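Local coordinates for hypothetical protein (Staphylococcus aureus subsp. aureus, PDB 1QYI), which is of unknown function but is probably a HAD-superfamily hydrolase with a largely helical cap beside its parallel-sheet core, at residues Val21-Thr25 with Val180-Tyr185; Trp184-Leu190 with Lys204-Tyr209; Ile236-Arg240 with Lys284-Tyr290; Ile291-Tyr295 with Asn311-Lys315. One frame throughout, in Å; residues are numbered along the deposited sequence.

Interaction 1 (Val21-Thr25 with Val180-Tyr185); sequences VSALT and VYQEWY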
loop_
_atom_site.group_PDB
_atom_site.type_symbol
_atom_site.label_atom_id
_atom_site.label_comp_id
_atom_site.label_asym_id
_atom_site.label_seq_id
_atom_site.Cartn_x
_atom_site.Cartn_y
_atom_site.Cartn_z
ATOM N N VAL A 21 -5.102 -4.362 -7.145
ATOM C CA VAL A 21 -5.899 -5.165 -6.232
ATOM C C VAL A 21 -7.024 -4.298 -5.673
ATOM O O VAL A 21 -8.167 -4.745 -5.584
ATOM C CB VAL A 21 -5.060 -5.749 -5.086
ATOM C CG1 VAL A 21 -5.951 -6.541 -4.146
ATOM C CG2 VAL A 21 -3.978 -6.654 -5.666
ATOM N N SER A 22 -6.717 -3.053 -5.322
ATOM C CA SER A 22 -7.745 -2.168 -4.807
ATOM C C SER A 22 -8.919 -2.102 -5.803
ATOM O O SER A 22 -10.092 -2.194 -5.403
ATOM C CB SER A 22 -7.170 -0.774 -4.556
ATOM O OG SER A 22 -8.199 0.139 -4.174
ATOM N N ALA A 23 -8.608 -1.965 -7.095
ATOM C CA ALA A 23 -9.640 -1.915 -8.140
ATOM C C ALA A 23 -10.409 -3.236 -8.224
ATOM O O ALA A 23 -11.637 -3.242 -8.259
ATOM C CB ALA A 23 -9.010 -1.595 -9.498
ATOM N N LEU A 24 -9.679 -4.348 -8.271
ATOM C CA LEU A 24 -10.300 -5.671 -8.332
ATOM C C LEU A 24 -11.202 -5.917 -7.136
ATOM O O LEU A 24 -12.200 -6.625 -7.231
ATOM C CB LEU A 24 -9.243 -6.775 -8.362
ATOM C CG LEU A 24 -8.527 -7.059 -9.674
ATOM C CD1 LEU A 24 -7.823 -8.410 -9.557
ATOM C CD2 LEU A 24 -9.544 -7.099 -10.811
ATOM N N THR A 25 -10.848 -5.338 -5.998
ATOM C CA THR A 25 -11.658 -5.532 -4.809
ATOM C C THR A 25 -13.039 -4.938 -5.018
ATOM O O THR A 25 -14.047 -5.639 -4.908
ATOM C CB THR A 25 -10.995 -4.909 -3.594
ATOM O OG1 THR A 25 -9.798 -5.642 -3.308
ATOM C CG2 THR A 25 -11.914 -4.974 -2.392
ATOM N N VAL A 180 -11.279 -8.951 1.551
ATOM C CA VAL A 180 -11.321 -9.314 0.142
ATOM C C VAL A 180 -10.039 -8.871 -0.533
ATOM O O VAL A 180 -9.508 -9.568 -1.397
ATOM C CB VAL A 180 -12.504 -8.645 -0.588
ATOM C CG1 VAL A 180 -12.549 -9.116 -2.028
ATOM C CG2 VAL A 180 -13.810 -8.962 0.123
ATOM N N TYR A 181 -9.544 -7.706 -0.140
ATOM C CA TYR A 181 -8.316 -7.183 -0.730
ATOM C C TYR A 181 -7.095 -8.021 -0.328
ATOM O O TYR A 181 -6.232 -8.354 -1.159
ATOM C CB TYR A 181 -8.124 -5.725 -0.304
ATOM C CG TYR A 181 -6.790 -5.133 -0.689
ATOM C CD1 TYR A 181 -5.639 -5.417 0.056
ATOM C CD2 TYR A 181 -6.673 -4.267 -1.780
ATOM C CE1 TYR A 181 -4.419 -4.853 -0.265
ATOM C CE2 TYR A 181 -5.454 -3.699 -2.110
ATOM C CZ TYR A 181 -4.333 -3.997 -1.348
ATOM O OH TYR A 181 -3.118 -3.442 -1.661
ATOM N N GLN A 182 -7.046 -8.371 0.956
ATOM C CA GLN A 182 -5.942 -9.148 1.492
ATOM C C GLN A 182 -5.838 -10.525 0.841
ATOM O O GLN A 182 -4.734 -11.009 0.575
ATOM C CB GLN A 182 -6.072 -9.260 3.021
ATOM C CG GLN A 182 -5.833 -7.934 3.744
ATOM C CD GLN A 182 -4.394 -7.444 3.626
ATOM O OE1 GLN A 182 -3.524 -7.878 4.380
ATOM N NE2 GLN A 182 -4.134 -6.553 2.666
ATOM N N GLU A 183 -6.975 -11.158 0.570
ATOM C CA GLU A 183 -6.932 -12.468 -0.064
ATOM C C GLU A 183 -6.465 -12.284 -1.502
ATOM O O GLU A 183 -5.677 -13.072 -2.023
ATOM C CB GLU A 183 -8.299 -13.152 -0.028
ATOM C CG GLU A 183 -8.172 -14.595 0.385
ATOM C CD GLU A 183 -9.471 -15.370 0.309
ATOM O OE1 GLU A 183 -10.456 -14.954 0.954
ATOM O OE2 GLU A 183 -9.496 -16.403 -0.393
ATOM N N TRP A 184 -6.960 -11.228 -2.134
ATOM C CA TRP A 184 -6.573 -10.895 -3.493
ATOM C C TRP A 184 -5.050 -10.742 -3.546
ATOM O O TRP A 184 -4.383 -11.322 -4.398
ATOM C CB TRP A 184 -7.231 -9.577 -3.899
ATOM C CG TRP A 184 -8.475 -9.713 -4.750
ATOM C CD1 TRP A 184 -9.621 -8.977 -4.657
ATOM C CD2 TRP A 184 -8.635 -10.572 -5.887
ATOM N NE1 TRP A 184 -10.482 -9.320 -5.680
ATOM C CE2 TRP A 184 -9.899 -10.283 -6.450
ATOM C CE3 TRP A 184 -7.823 -11.538 -6.496
ATOM C CZ2 TRP A 184 -10.378 -10.940 -7.578
ATOM C CZ3 TRP A 184 -8.298 -12.191 -7.618
ATOM C CH2 TRP A 184 -9.569 -11.878 -8.155
ATOM N N TYR A 185 -4.511 -9.973 -2.606
ATOM C CA TYR A 185 -3.082 -9.715 -2.553
ATOM C C TYR A 185 -2.216 -10.867 -2.046
ATOM O O TYR A 185 -1.382 -11.388 -2.790
ATOM C CB TYR A 185 -2.821 -8.464 -1.714
ATOM C CG TYR A 185 -1.499 -7.770 -1.988
ATOM C CD1 TYR A 185 -0.298 -8.271 -1.486
ATOM C CD2 TYR A 185 -1.457 -6.598 -2.743
ATOM C CE1 TYR A 185 0.913 -7.612 -1.726
ATOM C CE2 TYR A 185 -0.264 -5.938 -2.990
ATOM C CZ TYR A 185 0.915 -6.444 -2.478
ATOM O OH TYR A 185 2.084 -5.762 -2.700
#

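Interaction 2 (Trp184-Leu190 with Lys204-Tyr209); sequences WYLGSKL and KTGYIY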
loop_
_atom_site.group_PDB
_atom_site.type_symbol
_atom_site.label_atom_id
_atom_site.label_comp_id
_atom_site.label_asym_id
_atom_site.label_seq_id
_atom_site.Cartn_x
_atom_site.Cartn_y
_atom_site.Cartn_z
ATOM N N TRP A 184 -6.960 -11.228 -2.134
ATOM C CA TRP A 184 -6.573 -10.895 -3.493
ATOM C C TRP A 184 -5.050 -10.742 -3.546
ATOM O O TRP A 184 -4.383 -11.322 -4.398
ATOM C CB TRP A 184 -7.231 -9.577 -3.899
ATOM C CG TRP A 184 -8.475 -9.713 -4.750
ATOM C CD1 TRP A 184 -9.621 -8.977 -4.657
ATOM C CD2 TRP A 184 -8.635 -10.572 -5.887
ATOM N NE1 TRP A 184 -10.482 -9.320 -5.680
ATOM C CE2 TRP A 184 -9.899 -10.283 -6.450
ATOM C CE3 TRP A 184 -7.823 -11.538 -6.496
ATOM C CZ2 TRP A 184 -10.378 -10.940 -7.578
ATOM C CZ3 TRP A 184 -8.298 -12.191 -7.618
ATOM C CH2 TRP A 184 -9.569 -11.878 -8.155
ATOM N N TYR A 185 -4.511 -9.973 -2.606
ATOM C CA TYR A 185 -3.082 -9.715 -2.553
ATOM C C TYR A 185 -2.216 -10.867 -2.046
ATOM O O TYR A 185 -1.382 -11.388 -2.790
ATOM C CB TYR A 185 -2.821 -8.464 -1.714
ATOM C CG TYR A 185 -1.499 -7.770 -1.988
ATOM C CD1 TYR A 185 -0.298 -8.271 -1.486
ATOM C CD2 TYR A 185 -1.457 -6.598 -2.743
ATOM C CE1 TYR A 185 0.913 -7.612 -1.726
ATOM C CE2 TYR A 185 -0.264 -5.938 -2.990
ATOM C CZ TYR A 185 0.915 -6.444 -2.478
ATOM O OH TYR A 185 2.084 -5.762 -2.700
ATOM N N LEU A 186 -2.391 -11.258 -0.788
ATOM C CA LEU A 186 -1.581 -12.340 -0.219
ATOM C C LEU A 186 -1.916 -13.704 -0.802
ATOM O O LEU A 186 -1.070 -14.601 -0.826
ATOM C CB LEU A 186 -1.761 -12.399 1.297
ATOM C CG LEU A 186 -1.616 -11.080 2.060
ATOM C CD1 LEU A 186 -2.116 -11.274 3.481
ATOM C CD2 LEU A 186 -0.164 -10.600 2.044
ATOM N N GLY A 187 -3.143 -13.858 -1.282
ATOM C CA GLY A 187 -3.556 -15.144 -1.808
ATOM C C GLY A 187 -4.182 -15.923 -0.662
ATOM O O GLY A 187 -3.924 -15.623 0.497
ATOM N N SER A 188 -5.003 -16.917 -0.976
ATOM C CA SER A 188 -5.682 -17.714 0.040
ATOM C C SER A 188 -4.780 -18.271 1.137
ATOM O O SER A 188 -5.053 -18.088 2.325
ATOM C CB SER A 188 -6.425 -18.868 -0.631
ATOM O OG SER A 188 -7.446 -18.376 -1.490
ATOM N N LYS A 189 -3.710 -18.949 0.730
ATOM C CA LYS A 189 -2.762 -19.570 1.656
ATOM C C LYS A 189 -2.164 -18.596 2.678
ATOM O O LYS A 189 -2.302 -18.783 3.893
ATOM C CB LYS A 189 -1.635 -20.241 0.858
ATOM C CG LYS A 189 -0.729 -21.132 1.700
ATOM C CD LYS A 189 0.378 -21.795 0.880
ATOM C CE LYS A 189 0.724 -23.159 1.465
ATOM N NZ LYS A 189 1.012 -23.087 2.928
ATOM N N LEU A 190 -1.488 -17.568 2.169
ATOM C CA LEU A 190 -0.855 -16.536 2.985
ATOM C C LEU A 190 -1.912 -15.714 3.751
ATOM O O LEU A 190 -1.641 -15.158 4.823
ATOM C CB LEU A 190 -0.013 -15.624 2.079
ATOM C CG LEU A 190 1.524 -15.518 2.156
ATOM C CD1 LEU A 190 2.157 -16.830 2.591
ATOM C CD2 LEU A 190 2.059 -15.079 0.792
ATOM N N LYS A 204 -7.491 -17.836 -5.621
ATOM C CA LYS A 204 -6.660 -16.638 -5.510
ATOM C C LYS A 204 -5.220 -16.977 -5.085
ATOM O O LYS A 204 -4.946 -17.304 -3.927
ATOM C CB LYS A 204 -7.285 -15.642 -4.534
ATOM C CG LYS A 204 -8.588 -15.026 -5.038
ATOM C CD LYS A 204 -9.136 -13.988 -4.058
ATOM C CE LYS A 204 -10.405 -13.321 -4.580
ATOM N NZ LYS A 204 -10.824 -12.184 -3.710
ATOM N N THR A 205 -4.304 -16.881 -6.046
ATOM C CA THR A 205 -2.905 -17.199 -5.825
ATOM C C THR A 205 -2.106 -16.093 -5.140
ATOM O O THR A 205 -1.086 -16.356 -4.500
ATOM C CB THR A 205 -2.264 -17.558 -7.149
ATOM O OG1 THR A 205 -2.606 -16.572 -8.125
ATOM C CG2 THR A 205 -2.785 -18.906 -7.630
ATOM N N GLY A 206 -2.577 -14.857 -5.267
ATOM C CA GLY A 206 -1.899 -13.741 -4.641
ATOM C C GLY A 206 -0.984 -12.937 -5.549
ATOM O O GLY A 206 0.101 -13.385 -5.931
ATOM N N TYR A 207 -1.419 -11.727 -5.878
ATOM C CA TYR A 207 -0.646 -10.847 -6.731
ATOM C C TYR A 207 0.629 -10.375 -6.053
ATOM O O TYR A 207 1.321 -9.492 -6.559
ATOM C CB TYR A 207 -1.509 -9.657 -7.156
ATOM C CG TYR A 207 -2.591 -10.065 -8.125
ATOM C CD1 TYR A 207 -2.299 -10.270 -9.475
ATOM C CD2 TYR A 207 -3.882 -10.329 -7.683
ATOM C CE1 TYR A 207 -3.266 -10.733 -10.362
ATOM C CE2 TYR A 207 -4.855 -10.794 -8.566
ATOM C CZ TYR A 207 -4.533 -10.993 -9.902
ATOM O OH TYR A 207 -5.482 -11.468 -10.773
ATOM N N ILE A 208 0.931 -10.949 -4.894
ATOM C CA ILE A 208 2.151 -10.583 -4.191
ATOM C C ILE A 208 3.267 -11.259 -4.969
ATOM O O ILE A 208 4.411 -10.813 -4.960
ATOM C CB ILE A 208 2.147 -11.092 -2.718
ATOM C CG1 ILE A 208 3.352 -10.530 -1.977
ATOM C CG2 ILE A 208 2.206 -12.627 -2.671
ATOM C CD1 ILE A 208 3.319 -10.817 -0.495
ATOM N N TYR A 209 2.907 -12.337 -5.659
ATOM C CA TYR A 209 3.852 -13.084 -6.474
ATOM C C TYR A 209 3.995 -12.496 -7.880
ATOM O O TYR A 209 4.867 -12.905 -8.633
ATOM C CB TYR A 209 3.407 -14.539 -6.566
ATOM C CG TYR A 209 3.398 -15.250 -5.248
ATOM C CD1 TYR A 209 4.580 -15.698 -4.664
ATOM C CD2 TYR A 209 2.193 -15.528 -4.603
ATOM C CE1 TYR A 209 4.556 -16.427 -3.473
ATOM C CE2 TYR A 209 2.160 -16.245 -3.414
ATOM C CZ TYR A 209 3.342 -16.698 -2.854
ATOM O OH TYR A 209 3.302 -17.444 -1.688
HETATM O O HOH W 1 -4.711 -13.361 -5.709
HETATM O O HOH W 2 -2.878 -19.474 -2.606
#

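Interaction 3 (Ile236-Arg240 with Lys284-Tyr290); sequences IATGR and KPNPFSY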
loop_
_atom_site.group_PDB
_atom_site.type_symbol
_atom_site.label_atom_id
_atom_site.label_comp_id
_atom_site.label_asym_id
_atom_site.label_seq_id
_atom_site.Cartn_x
_atom_site.Cartn_y
_atom_site.Cartn_z
ATOM N N ILE A 236 17.782 -3.708 4.308
ATOM C CA ILE A 236 16.452 -3.268 3.860
ATOM C C ILE A 236 15.576 -2.617 4.948
ATOM O O ILE A 236 15.413 -3.172 6.033
ATOM C CB ILE A 236 15.622 -4.451 3.266
ATOM C CG1 ILE A 236 16.276 -4.972 1.991
ATOM C CG2 ILE A 236 14.219 -3.977 2.890
ATOM C CD1 ILE A 236 16.298 -3.959 0.872
ATOM N N ALA A 237 15.019 -1.448 4.632
ATOM C CA ALA A 237 14.103 -0.716 5.515
ATOM C C ALA A 237 12.905 -0.292 4.655
ATOM O O ALA A 237 13.043 0.557 3.771
ATOM C CB ALA A 237 14.784 0.526 6.114
ATOM N N THR A 238 11.737 -0.884 4.895
ATOM C CA THR A 238 10.544 -0.539 4.115
ATOM C C THR A 238 9.309 -0.324 4.989
ATOM O O THR A 238 9.303 -0.668 6.172
ATOM C CB THR A 238 10.202 -1.643 3.084
ATOM O OG1 THR A 238 9.035 -1.260 2.346
ATOM C CG2 THR A 238 9.943 -2.969 3.782
ATOM N N GLY A 239 8.270 0.251 4.387
ATOM C CA GLY A 239 7.024 0.491 5.095
ATOM C C GLY A 239 6.104 -0.708 4.948
ATOM O O GLY A 239 5.033 -0.765 5.550
ATOM N N ARG A 240 6.528 -1.663 4.127
ATOM C CA ARG A 240 5.774 -2.886 3.889
ATOM C C ARG A 240 5.903 -3.839 5.076
ATOM O O ARG A 240 6.944 -3.875 5.740
ATOM C CB ARG A 240 6.316 -3.611 2.654
ATOM C CG ARG A 240 6.180 -2.876 1.336
ATOM C CD ARG A 240 6.650 -3.776 0.205
ATOM N NE ARG A 240 6.197 -3.314 -1.101
ATOM C CZ ARG A 240 5.759 -4.119 -2.061
ATOM N NH1 ARG A 240 5.709 -5.435 -1.872
ATOM N NH2 ARG A 240 5.366 -3.602 -3.215
ATOM N N LYS A 284 8.311 5.456 9.152
ATOM C CA LYS A 284 9.427 5.763 8.255
ATOM C C LYS A 284 10.141 7.104 8.420
ATOM O O LYS A 284 11.337 7.205 8.099
ATOM C CB LYS A 284 9.017 5.613 6.783
ATOM C CG LYS A 284 10.128 5.013 5.898
ATOM C CD LYS A 284 10.204 3.490 6.068
ATOM C CE LYS A 284 11.569 2.902 5.727
ATOM N NZ LYS A 284 11.978 3.040 4.315
ATOM N N PRO A 285 9.437 8.162 8.874
ATOM C CA PRO A 285 10.207 9.405 9.011
ATOM C C PRO A 285 11.271 9.165 10.089
ATOM O O PRO A 285 12.400 9.645 9.989
ATOM C CB PRO A 285 9.154 10.422 9.439
ATOM C CG PRO A 285 7.888 9.882 8.856
ATOM C CD PRO A 285 7.999 8.396 9.093
ATOM N N ASN A 286 10.896 8.401 11.115
ATOM C CA ASN A 286 11.800 8.069 12.210
ATOM C C ASN A 286 12.799 7.023 11.694
ATOM O O ASN A 286 12.408 5.982 11.173
ATOM C CB ASN A 286 11.007 7.512 13.407
ATOM C CG ASN A 286 11.892 7.223 14.622
ATOM O OD1 ASN A 286 12.819 6.413 14.548
ATOM N ND2 ASN A 286 11.602 7.877 15.745
ATOM N N PRO A 287 14.106 7.289 11.847
ATOM C CA PRO A 287 15.191 6.405 11.407
ATOM C C PRO A 287 15.280 5.033 12.087
ATOM O O PRO A 287 16.192 4.262 11.799
ATOM C CB PRO A 287 16.438 7.248 11.656
ATOM C CG PRO A 287 16.063 8.017 12.880
ATOM C CD PRO A 287 14.646 8.444 12.585
ATOM N N PHE A 288 14.331 4.723 12.964
ATOM C CA PHE A 288 14.331 3.447 13.671
ATOM C C PHE A 288 14.557 2.215 12.813
ATOM O O PHE A 288 15.422 1.391 13.118
ATOM C CB PHE A 288 13.025 3.236 14.425
ATOM C CG PHE A 288 12.854 1.833 14.915
ATOM C CD1 PHE A 288 13.628 1.358 15.968
ATOM C CD2 PHE A 288 11.958 0.966 14.299
ATOM C CE1 PHE A 288 13.514 0.041 16.412
ATOM C CE2 PHE A 288 11.837 -0.356 14.735
ATOM C CZ PHE A 288 12.622 -0.819 15.796
ATOM N N SER A 289 13.756 2.073 11.761
ATOM C CA SER A 289 13.867 0.915 10.881
ATOM C C SER A 289 15.206 0.888 10.160
ATOM O O SER A 289 15.780 -0.178 9.957
ATOM C CB SER A 289 12.727 0.901 9.863
ATOM O OG SER A 289 12.776 2.058 9.039
ATOM N N TYR A 290 15.720 2.057 9.791
ATOM C CA TYR A 290 17.005 2.097 9.125
ATOM C C TYR A 290 18.089 1.704 10.114
ATOM O O TYR A 290 19.067 1.052 9.751
ATOM C CB TYR A 290 17.281 3.487 8.540
ATOM C CG TYR A 290 16.891 3.604 7.082
ATOM C CD1 TYR A 290 17.415 2.726 6.133
ATOM C CD2 TYR A 290 15.950 4.551 6.661
ATOM C CE1 TYR A 290 17.012 2.776 4.800
ATOM C CE2 TYR A 290 15.535 4.613 5.327
ATOM C CZ TYR A 290 16.070 3.718 4.397
ATOM O OH TYR A 290 15.658 3.753 3.078
#

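Interaction 4 (Ile291-Tyr295 with Asn311-Lys315); sequences IAALY and NIVNK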
loop_
_atom_site.group_PDB
_atom_site.type_symbol
_atom_site.label_atom_id
_atom_site.label_comp_id
_atom_site.label_asym_id
_atom_site.label_seq_id
_atom_site.Cartn_x
_atom_site.Cartn_y
_atom_site.Cartn_z
ATOM N N ILE A 291 17.899 2.085 11.373
ATOM C CA ILE A 291 18.860 1.772 12.429
ATOM C C ILE A 291 18.848 0.273 12.750
ATOM O O ILE A 291 19.878 -0.316 13.093
ATOM C CB ILE A 291 18.546 2.588 13.709
ATOM C CG1 ILE A 291 18.717 4.080 13.403
ATOM C CG2 ILE A 291 19.456 2.156 14.854
ATOM C CD1 ILE A 291 18.441 5.018 14.580
ATOM N N ALA A 292 17.671 -0.331 12.628
ATOM C CA ALA A 292 17.502 -1.751 12.885
ATOM C C ALA A 292 18.119 -2.558 11.747
ATOM O O ALA A 292 18.671 -3.636 11.961
ATOM C CB ALA A 292 16.029 -2.076 13.014
ATOM N N ALA A 293 18.019 -2.022 10.537
ATOM C CA ALA A 293 18.553 -2.671 9.352
ATOM C C ALA A 293 20.069 -2.545 9.292
ATOM O O ALA A 293 20.743 -3.277 8.554
ATOM C CB ALA A 293 17.940 -2.060 8.113
ATOM N N LEU A 294 20.604 -1.626 10.082
ATOM C CA LEU A 294 22.035 -1.390 10.097
ATOM C C LEU A 294 22.769 -2.202 11.156
ATOM O O LEU A 294 23.713 -2.915 10.832
ATOM C CB LEU A 294 22.302 0.104 10.301
ATOM C CG LEU A 294 23.673 0.649 9.887
ATOM C CD1 LEU A 294 23.585 2.149 9.632
ATOM C CD2 LEU A 294 24.680 0.339 10.957
ATOM N N TYR A 295 22.341 -2.105 12.412
ATOM C CA TYR A 295 23.003 -2.835 13.490
ATOM C C TYR A 295 22.488 -4.258 13.714
ATOM O O TYR A 295 23.220 -5.119 14.199
ATOM C CB TYR A 295 22.909 -2.040 14.794
ATOM C CG TYR A 295 23.519 -0.662 14.715
ATOM C CD1 TYR A 295 24.848 -0.487 14.327
ATOM C CD2 TYR A 295 22.762 0.476 15.015
ATOM C CE1 TYR A 295 25.410 0.789 14.234
ATOM C CE2 TYR A 295 23.316 1.757 14.924
ATOM C CZ TYR A 295 24.639 1.904 14.533
ATOM O OH TYR A 295 25.199 3.160 14.427
ATOM N N ASN A 311 23.165 11.527 14.410
ATOM C CA ASN A 311 24.527 11.362 13.892
ATOM C C ASN A 311 25.296 10.202 14.534
ATOM O O ASN A 311 26.345 10.405 15.134
ATOM C CB ASN A 311 25.300 12.663 14.095
ATOM C CG ASN A 311 26.604 12.686 13.329
ATOM O OD1 ASN A 311 27.494 13.487 13.618
ATOM N ND2 ASN A 311 26.722 11.808 12.328
ATOM N N ILE A 312 24.781 8.989 14.393
ATOM C CA ILE A 312 25.427 7.836 14.985
ATOM C C ILE A 312 26.322 7.089 13.999
ATOM O O ILE A 312 26.907 6.061 14.342
ATOM C CB ILE A 312 24.383 6.858 15.540
ATOM C CG1 ILE A 312 23.443 6.407 14.415
ATOM C CG2 ILE A 312 23.612 7.523 16.669
ATOM C CD1 ILE A 312 22.572 5.220 14.768
ATOM N N VAL A 313 26.423 7.595 12.773
ATOM C CA VAL A 313 27.249 6.948 11.758
ATOM C C VAL A 313 27.994 7.965 10.901
ATOM O O VAL A 313 27.561 9.107 10.761
ATOM C CB VAL A 313 26.388 6.054 10.815
ATOM C CG1 VAL A 313 25.618 5.015 11.630
ATOM C CG2 VAL A 313 25.423 6.918 10.005
ATOM N N ASN A 314 29.123 7.547 10.341
ATOM C CA ASN A 314 29.891 8.432 9.482
ATOM C C ASN A 314 29.304 8.420 8.084
ATOM O O ASN A 314 28.760 7.413 7.626
ATOM C CB ASN A 314 31.369 8.024 9.411
ATOM C CG ASN A 314 32.122 8.310 10.701
ATOM O OD1 ASN A 314 31.956 9.371 11.317
ATOM N ND2 ASN A 314 32.976 7.374 11.103
ATOM N N LYS A 315 29.450 9.552 7.411
ATOM C CA LYS A 315 28.949 9.762 6.064
ATOM C C LYS A 315 29.421 8.727 5.036
ATOM O O LYS A 315 28.713 8.452 4.070
ATOM C CB LYS A 315 29.363 11.160 5.616
ATOM C CG LYS A 315 28.403 11.842 4.683
ATOM C CD LYS A 315 27.039 11.999 5.328
ATOM C CE LYS A 315 26.337 13.263 4.831
ATOM N NZ LYS A 315 26.380 13.406 3.335
HETATM O O HOH W 3 27.996 3.230 13.727
#

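Interaction 1 (Val21-Thr25 with Val180-Tyr185)
The carbonyl oxygen of Val21 is gripped twice by Thr25: the backbone N of Thr25 lies 2.8 Å from Val21 O, and the hydroxyl OG1 of Thr25 donates to Val21 O over 2.9 Å, from above the carbonyl plane. This pairing belongs to helix 16-31, which packs against helix 172-195 in the helical region that follows the first core strand, an insertion consistent with a C1-type cap of the HAD superfamily. The short segments run closer to antiparallel than parallel, at 128° with axes 9.1 Å apart. Threonine suits a helix face buried against another helix, since its hydroxyl can be satisfied within its own turn. Thr25 OG1 sits beside the backbone N (chi1 -67°), which aims it back at Val21 O, yet it also rests at the edge of the Tyr181 ring, near its plane, 3.7 Å from Tyr181 CD2. The main wedge is Val21. Its CG1 lies over one face of Tyr181, 3.7 Å from the ring centroid, and also reaches CB of Trp184 at 3.3 Å, while CG2 of the same valine leans on Tyr185. A branched side chain can thus serve three aromatic neighbours at once. The Tyr181 ring has Ser22 at its edge as well, and outside these segments it meets Trp78 edge-to-face and Leu81 of helix 77-93. Leucine does the corresponding work on the indole, where the CD1 methyl of Leu24 stands 4.0 Å from the centroid of the six-membered ring of Trp184, only 6° off its normal.

Interaction 2 (Trp184-Leu190 with Lys204-Tyr209)
Lys204 and Trp184 cross at about a right angle, the extended lysine chain passing over the face of the indole turned away from Leu24. The ammonium atom NZ of Lys204 hangs 3.3 Å above the centroid of the five-membered ring of Trp184, a cation-pi contact only 3° off the normal, and CE of Lys204 makes a CH-pi contact 3.5 Å from the centroid of the six-membered ring. Tyr207 lies alongside Trp184 and points the same way, its plane turned 48° from the indole, with CE2 of Tyr207 3.7 Å from CE3 of Trp184. Tyr185 instead meets Ile208 crosswise, the ring atom CE1 of Tyr185 lying 3.8 Å from CG1 of Ile208. Farther along, CD2 of Leu190 touches OH of Tyr209.

The backbones can come this close because both have glycine there: CA of Gly187 and CA of Gly206 are 3.6 Å apart, and the positive phi angles together with this close approach call for glycine at both positions. Just after Gly187, at Ser188 and Lys189, helix 172-195 is kinked. The N of Ser188, lacking a bond to the preceding turn, donates to Lys204 O at 3.0 Å, while Ser188 OG turns to Glu183. From Gly206 to Tyr209 the loop makes a type I beta turn. The buried ammonium of Lys204 also forms a salt bridge with Glu28 of helix 16-31; carboxylate and pi face together probably favour the charged lysine, tying this loop to the two helices.

Interaction 3 (Ile236-Arg240 with Lys284-Tyr290)
Where core strand 233-237 ends, the polypeptide meets the loop that leads into helix 288-295, and Ala237 and Lys284 are the residues joined there. Lys284 NZ donates to the carbonyl oxygen Ala237 O over 2.8 Å; the donor sits well above the carbonyl plane, 60° out of it, and does not follow a lone pair. Bends at chi2 (79°) and chi4 (-65°) fold the lysine chain round to this oxygen, and CD passes 4.1 Å from the backbone N of Gly239. The same ammonium forms a salt bridge with Asp327 and a long, weak ion pair with Asp7. In HAD hydrolases the second motif places a serine or threonine at the end of this strand, and a lysine from a later loop stands near the motif aspartates; Thr238 and Lys284 hold positions consistent with those roles. Thr238 points away from the lysine, and its OG1 accepts from the backbone N of Arg240 at 3.1 Å in an ST turn, which shapes the loop just past the strand. One residue earlier, the small Ala237 lets helix 288-295 come close to the sheet. Its CB lies over the face of Tyr290, 3.6 Å from the ring centroid, with Ser289 OG another neighbour at 3.9 Å. Tyr290 also touches Leu5 of strand 3-6 and Ser330 of helix 325-334. At the start of the helix, Asn286, a residue whose short amide can reach back to the main chain, caps it: OD1 accepts from Phe288 N at 2.8 Å, in the carbonyl plane.

Interaction 4 (Ile291-Tyr295 with Asn311-Lys315)
With CG beside its backbone N (chi1 -58°), Tyr295 sends its ring from helix 288-295 toward the loop, and Ile312 answers by placing CG1 between its own backbone N and carbonyl carbon (chi1 59°), which carries CD1 to the edge of that ring. There CD1 of Ile312 lies near the ring plane, 3.5 Å from CE2 of Tyr295. The phenol oxygen also touches a second aliphatic group, with Val313 CG1 3.4 Å from Tyr295 OH. Tyrosine suits this surface position because its ring can lie against methyls while the hydroxyl keeps a polar partner: a water sits 2.9 Å from Tyr295 OH and donates to Ile312 O at 3.1 Å, bridging helix and loop. One face of the ring is covered by CD2 of its neighbour Leu294. The other methyl of that leucine, CD1, meets Val313 CG1 tip to tip at 4.0 Å. A turn back along the helix, Ile291 reaches Ile312, CD1 to CD1 at 4.1 Å, and also packs on Tyr305 of helix 302-307. Val313 extends the apolar patch inward, a branched residue that touches both Val318 of strand 318-322 and Ile334 of helix 325-334. A helix beside a parallel sheet, packed on the loop that feeds the next strand, here 318-322, fits the Rossmann-like alpha/beta architecture of HAD cores.

Interactions 1 and 2 lie in the probable helical cap, their centres 9 Å apart, and share Trp184 and Tyr185 of helix 172-195, both of which meet helix 16-31 in interaction 1 and loop 204-209 in interaction 2. Interactions 3 and 4 belong to the core, 12 Å apart between centres, and use successive turns of helix 288-295, with Ile236 O 3.5 Å from Ala293 CB. The halves meet near the probable active site: Tyr185 OH packs 3.7 Å from Arg240 NH1, and Arg240 forms a salt bridge with Asp9, in the same loop after the first strand as Asp7. Interaction 4 stays peripheral, its nearest atoms about 20 Å from interaction 1.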